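Local coordinates for kelch-like protein 7 (Homo sapiens, PDB 3II7), which serves as the substrate-specific adapter of a CUL3-RBX1 E3 ubiquitin ligase and is represented here by its kelch-repeat domain, at residues 231-235 with 273-277; 39-43 with 80-84. All coordinates share one frame. Residue numbers count along the deposited sequence, not the author numbering.

Both contacts join neighbouring blades of the six-bladed kelch beta-propeller. Contact 2 lies wholly before contact 1 in the sequence: 39-43 follows strand 35-38 in kelch repeat 1 and meets an outermost strand, 81-86, of the next sheet, whereas 231-235 follows strand 227-230 and meets strand 274-278. Their centres are 35 Å apart and their nearest atoms about 22 Å, each centre lying 20 Å from the middle of the chain, so they occupy separate places on the propeller's periphery. Each has a Trp NE1 bonded to a backbone carbonyl and an Asp two residues before that Trp, but the Asp partners differ: one blade-to-blade joint, varied.

Contact 1 of 2, residues 231-235 with 273-277; sequences VSPMP and DKWVA. With EDO (1,2-ethanediol), chain Z.
This is a surface contact between adjacent propeller blades: segment 231-235, leaving outer strand 227-230 of one sheet, runs beside outer strand 274-278 of the next, their directions only 13° apart. It is extended through Met-234, then turns at Pro-235 (-74/3). Ser-232 lies opposite Asp-273 (CA-CA 6.2 Å) and Met-234 opposite Trp-275 (6.3 Å). Asp-273 (57/48, left-handed) and Lys-274 form a G1 beta bulge at the start of the strand. The t rotamer of Asp-273 carries the carboxylate to Ser-232, whose N donates to Asp-273 OD1 at 3.0 Å; Tyr-268 OH also bonds OD1. Ser-232 OG lies 2.9 Å from Asp-273 OD2 and 3.2 Å from Asp-273 O. Trp-275 (chi1 m, chi2 97°) points its CA-CB bond toward the segment, the indole packs against it, and NE1 donates to Ser-232 O at 2.9 Å. Met-234, in an m, t, m conformation, lays CG over the face of the Trp-275 six-membered ring, 3.6 Å from the centroid, a CH-pi contact, with SD oblique at 4.8 Å from the same centroid. Pro-235 CD packs 3.7 Å from Trp-275 CB. Beside Ala-277, an ethanediol probably from the crystallisation liquor accepts from Ala-277 N through O2 (2.9 Å). With both NH and carbonyl of Ser-232 satisfied by Asp and Trp, polar pairing and ring packing together fix one blade's exit against the next.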
loop_
_atom_site.group_PDB
_atom_site.type_symbol
_atom_site.label_atom_id
_atom_site.label_comp_id
_atom_site.label_asym_id
_atom_site.label_seq_id
_atom_site.Cartn_x
_atom_site.Cartn_y
_atom_site.Cartn_z
ATOM N N VAL A 231 -5.107 -2.406 -18.936
ATOM C CA VAL A 231 -4.215 -3.435 -19.442
ATOM C C VAL A 231 -4.863 -4.795 -19.197
ATOM O O VAL A 231 -6.072 -4.871 -18.943
ATOM C CB VAL A 231 -2.777 -3.302 -18.846
ATOM C CG1 VAL A 231 -2.158 -1.985 -19.294
ATOM C CG2 VAL A 231 -2.788 -3.423 -17.347
ATOM N N SER A 232 -4.100 -5.878 -19.350
ATOM C CA SER A 232 -4.664 -7.216 -19.201
ATOM C C SER A 232 -5.068 -7.459 -17.762
ATOM O O SER A 232 -4.371 -7.024 -16.827
ATOM C CB SER A 232 -3.652 -8.296 -19.617
ATOM O OG SER A 232 -3.485 -8.331 -21.039
ATOM N N PRO A 233 -6.179 -8.195 -17.565
ATOM C CA PRO A 233 -6.633 -8.462 -16.209
ATOM C C PRO A 233 -5.900 -9.581 -15.536
ATOM O O PRO A 233 -5.308 -10.457 -16.215
ATOM C CB PRO A 233 -8.101 -8.845 -16.403
ATOM C CG PRO A 233 -8.139 -9.466 -17.777
ATOM C CD PRO A 233 -7.135 -8.696 -18.576
ATOM N N MET A 234 -5.940 -9.579 -14.197
ATOM C CA MET A 234 -5.415 -10.671 -13.408
ATOM C C MET A 234 -6.206 -11.929 -13.676
ATOM O O MET A 234 -7.401 -11.861 -13.947
ATOM C CB MET A 234 -5.527 -10.375 -11.903
ATOM C CG MET A 234 -4.628 -9.303 -11.377
ATOM S SD MET A 234 -4.847 -9.164 -9.570
ATOM C CE MET A 234 -6.341 -8.258 -9.615
ATOM N N PRO A 235 -5.553 -13.106 -13.531
ATOM C CA PRO A 235 -6.282 -14.395 -13.644
ATOM C C PRO A 235 -7.195 -14.751 -12.446
ATOM O O PRO A 235 -7.835 -15.820 -12.446
ATOM C CB PRO A 235 -5.160 -15.419 -13.803
ATOM C CG PRO A 235 -3.971 -14.800 -13.274
ATOM C CD PRO A 235 -4.109 -13.302 -13.410
ATOM N N ASP A 273 2.808 -7.129 -20.981
ATOM C CA ASP A 273 1.390 -7.130 -20.590
ATOM C C ASP A 273 0.826 -8.563 -20.439
ATOM O O ASP A 273 -0.288 -8.879 -20.909
ATOM C CB ASP A 273 0.567 -6.293 -21.585
ATOM C CG ASP A 273 -0.899 -6.209 -21.216
ATOM O OD1 ASP A 273 -1.214 -6.079 -20.016
ATOM O OD2 ASP A 273 -1.747 -6.264 -22.125
ATOM N N LYS A 274 1.581 -9.404 -19.723
ATOM C CA LYS A 274 1.220 -10.796 -19.494
ATOM C C LYS A 274 1.194 -11.093 -18.023
ATOM O O LYS A 274 2.172 -10.817 -17.310
ATOM C CB LYS A 274 2.197 -11.747 -20.190
ATOM C CG LYS A 274 2.166 -11.661 -21.702
ATOM C CD LYS A 274 3.095 -12.691 -22.360
ATOM N N TRP A 275 0.067 -11.680 -17.581
ATOM C CA TRP A 275 -0.057 -12.253 -16.248
ATOM C C TRP A 275 0.147 -13.752 -16.271
ATOM O O TRP A 275 -0.299 -14.440 -17.215
ATOM C CB TRP A 275 -1.444 -12.021 -15.694
ATOM C CG TRP A 275 -1.736 -10.659 -15.261
ATOM C CD1 TRP A 275 -2.374 -9.692 -15.967
ATOM C CD2 TRP A 275 -1.474 -10.117 -13.984
ATOM N NE1 TRP A 275 -2.512 -8.562 -15.211
ATOM C CE2 TRP A 275 -1.952 -8.784 -13.988
ATOM C CE3 TRP A 275 -0.873 -10.616 -12.828
ATOM C CZ2 TRP A 275 -1.840 -7.952 -12.887
ATOM C CZ3 TRP A 275 -0.771 -9.814 -11.748
ATOM C CH2 TRP A 275 -1.252 -8.480 -11.764
ATOM N N VAL A 276 0.771 -14.262 -15.214
ATOM C CA VAL A 276 0.746 -15.711 -14.922
ATOM C C VAL A 276 0.426 -15.920 -13.437
ATOM O O VAL A 276 0.759 -15.069 -12.603
ATOM C CB VAL A 276 2.091 -16.414 -15.287
ATOM C CG1 VAL A 276 2.438 -16.219 -16.777
ATOM C CG2 VAL A 276 3.248 -15.942 -14.390
ATOM N N ALA A 277 -0.248 -17.026 -13.124
ATOM C CA ALA A 277 -0.342 -17.508 -11.764
ATOM C C ALA A 277 0.774 -18.559 -11.613
ATOM O O ALA A 277 0.890 -19.478 -12.453
ATOM C CB ALA A 277 -1.725 -18.117 -11.476
HETATM C C1 EDO Z . -3.090 -18.231 -15.274
HETATM O O1 EDO Z . -4.179 -18.675 -14.452
HETATM C C2 EDO Z . -2.040 -19.331 -15.334
HETATM O O2 EDO Z . -0.744 -18.743 -15.351
#

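Contact 2 of 2, residues 39-43 with 80-84. With EDO (1,2-ethanediol), chain B.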
loop_
_atom_site.group_PDB
_atom_site.type_symbol
_atom_site.label_atom_id
_atom_site.label_comp_id
_atom_site.label_asym_id
_atom_site.label_seq_id
_atom_site.Cartn_x
_atom_site.Cartn_y
_atom_site.Cartn_z
ATOM N N ILE A 39 10.753 -13.383 9.113
ATOM C CA ILE A 39 11.166 -12.198 9.867
ATOM C C ILE A 39 10.571 -12.332 11.260
ATOM O O ILE A 39 9.347 -12.430 11.402
ATOM C CB ILE A 39 10.603 -10.906 9.233
ATOM C CG1 ILE A 39 11.088 -10.738 7.786
ATOM C CG2 ILE A 39 10.985 -9.676 10.054
ATOM C CD1 ILE A 39 10.348 -9.641 7.012
ATOM N N ARG A 40 11.414 -12.320 12.288
ATOM C CA ARG A 40 10.923 -12.327 13.658
ATOM C C ARG A 40 10.304 -10.975 13.997
ATOM O O ARG A 40 10.910 -9.938 13.741
ATOM C CB ARG A 40 12.041 -12.672 14.642
ATOM C CG ARG A 40 12.537 -14.113 14.498
ATOM C CD ARG A 40 13.721 -14.383 15.386
ATOM N NE ARG A 40 14.864 -13.557 14.976
ATOM C CZ ARG A 40 15.962 -13.338 15.694
ATOM N NH1 ARG A 40 16.130 -13.888 16.905
ATOM N NH2 ARG A 40 16.900 -12.539 15.196
ATOM N N CYS A 41 9.081 -11.004 14.538
ATOM C CA CYS A 41 8.326 -9.797 14.915
ATOM C C CYS A 41 7.695 -10.023 16.264
ATOM O O CYS A 41 6.906 -10.952 16.414
ATOM C CB CYS A 41 7.223 -9.526 13.930
ATOM S SG CYS A 41 6.189 -8.089 14.297
ATOM N N PRO A 42 8.012 -9.173 17.241
ATOM C CA PRO A 42 7.484 -9.345 18.590
ATOM C C PRO A 42 6.192 -8.535 18.868
ATOM O O PRO A 42 5.764 -8.433 20.013
ATOM C CB PRO A 42 8.619 -8.804 19.429
ATOM C CG PRO A 42 9.089 -7.630 18.645
ATOM C CD PRO A 42 8.955 -8.039 17.194
ATOM N N PHE A 43 5.575 -8.004 17.818
ATOM C CA PHE A 43 4.327 -7.209 17.937
ATOM C C PHE A 43 3.162 -7.923 17.307
ATOM O O PHE A 43 3.286 -8.514 16.219
ATOM C CB PHE A 43 4.498 -5.846 17.273
ATOM C CG PHE A 43 5.618 -5.030 17.865
ATOM C CD1 PHE A 43 5.530 -4.558 19.165
ATOM C CD2 PHE A 43 6.750 -4.732 17.129
ATOM C CE1 PHE A 43 6.557 -3.824 19.717
ATOM C CE2 PHE A 43 7.783 -3.995 17.680
ATOM C CZ PHE A 43 7.678 -3.543 18.981
ATOM N N ASP A 80 18.146 -6.360 11.699
ATOM C CA ASP A 80 17.114 -7.322 12.109
ATOM C C ASP A 80 16.651 -7.017 13.526
ATOM O O ASP A 80 16.626 -7.900 14.412
ATOM C CB ASP A 80 17.662 -8.762 11.986
ATOM C CG ASP A 80 16.641 -9.835 12.364
ATOM O OD1 ASP A 80 15.429 -9.675 12.079
ATOM O OD2 ASP A 80 17.076 -10.854 12.925
ATOM N N SER A 81 16.281 -5.761 13.754
ATOM C CA SER A 81 15.884 -5.328 15.090
ATOM C C SER A 81 14.738 -4.341 15.003
ATOM O O SER A 81 14.559 -3.666 13.984
ATOM C CB SER A 81 17.062 -4.684 15.820
ATOM O OG SER A 81 17.481 -3.520 15.167
ATOM N N TRP A 82 13.968 -4.285 16.091
ATOM C CA TRP A 82 12.790 -3.462 16.172
ATOM C C TRP A 82 12.966 -2.347 17.171
ATOM O O TRP A 82 13.616 -2.519 18.224
ATOM C CB TRP A 82 11.591 -4.301 16.608
ATOM C CG TRP A 82 11.079 -5.241 15.561
ATOM C CD1 TRP A 82 11.508 -6.527 15.337
ATOM C CD2 TRP A 82 10.030 -4.996 14.615
ATOM N NE1 TRP A 82 10.798 -7.088 14.291
ATOM C CE2 TRP A 82 9.873 -6.176 13.847
ATOM C CE3 TRP A 82 9.198 -3.890 14.340
ATOM C CZ2 TRP A 82 8.926 -6.280 12.814
ATOM C CZ3 TRP A 82 8.254 -3.994 13.332
ATOM C CH2 TRP A 82 8.138 -5.178 12.557
ATOM N N TYR A 83 12.350 -1.217 16.868
ATOM C CA TYR A 83 12.241 -0.129 17.819
ATOM C C TYR A 83 10.932 0.626 17.633
ATOM O O TYR A 83 10.205 0.381 16.667
ATOM C CB TYR A 83 13.463 0.793 17.744
ATOM C CG TYR A 83 13.682 1.462 16.430
ATOM C CD1 TYR A 83 13.287 2.779 16.230
ATOM C CD2 TYR A 83 14.347 0.807 15.385
ATOM C CE1 TYR A 83 13.503 3.421 14.994
ATOM C CE2 TYR A 83 14.588 1.458 14.183
ATOM C CZ TYR A 83 14.161 2.753 13.997
ATOM O OH TYR A 83 14.402 3.405 12.803
ATOM N N SER A 84 10.598 1.503 18.576
ATOM C CA SER A 84 9.304 2.194 18.504
ATOM C C SER A 84 9.422 3.679 18.732
ATOM O O SER A 84 10.192 4.128 19.597
ATOM C CB SER A 84 8.325 1.617 19.523
ATOM O OG SER A 84 8.151 0.236 19.346
HETATM C C1 EDO B . 6.621 -13.338 12.669
HETATM O O1 EDO B . 7.251 -14.159 11.653
HETATM C C2 EDO B . 6.668 -14.010 14.035
HETATM O O2 EDO B . 7.908 -13.802 14.720
HETATM O O HOH W 1 14.288 -12.167 12.113
HETATM O O HOH W 2 13.563 -9.359 14.250
#
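Trp-82 is central to this joint between kelch repeats 1 and 2. With chi1 m and chi2 88°, its CA-CB bond points toward segment 39-43, the indole packs against that segment, and NE1 donates to Arg-40 O at 2.9 Å. Pro-42 makes a CH-pi contact, CD lying 3.6 Å from the centroid of the five-membered ring. Phe-43 (chi1 m) turns its ring edge to the face of the six-membered ring in an offset edge-to-face pair, planes at 78° and centroids 5.5 Å apart. The t rotamer of Cys-41 places SG obliquely, 4.2 Å from that six-membered ring's centroid, where SG also accepts a hydrogen bond from Phe-43 N (3.6 Å). The m, t, m chain of Arg-40 brings NH2 to Asp-80 OD2 in a 2.8 Å salt bridge. Asp-80 OD1 (chi1 t, on a G1 bulge) bonds Tyr-75 OH and water 1, which donates at 2.7 Å and accepts from Arg-40 N (2.9 Å) and Arg-40 NE (3.2 Å). An ethanediol, probably from the crystallisation liquor, accepts from Cys-41 N through O2 (3.0 Å) and donates from O1 to Ile-39 O (2.7 Å). Water 1 and the indole NH engage the Arg-40 backbone, the salt bridge its side chain; packing on Trp-82 secures the residues that follow.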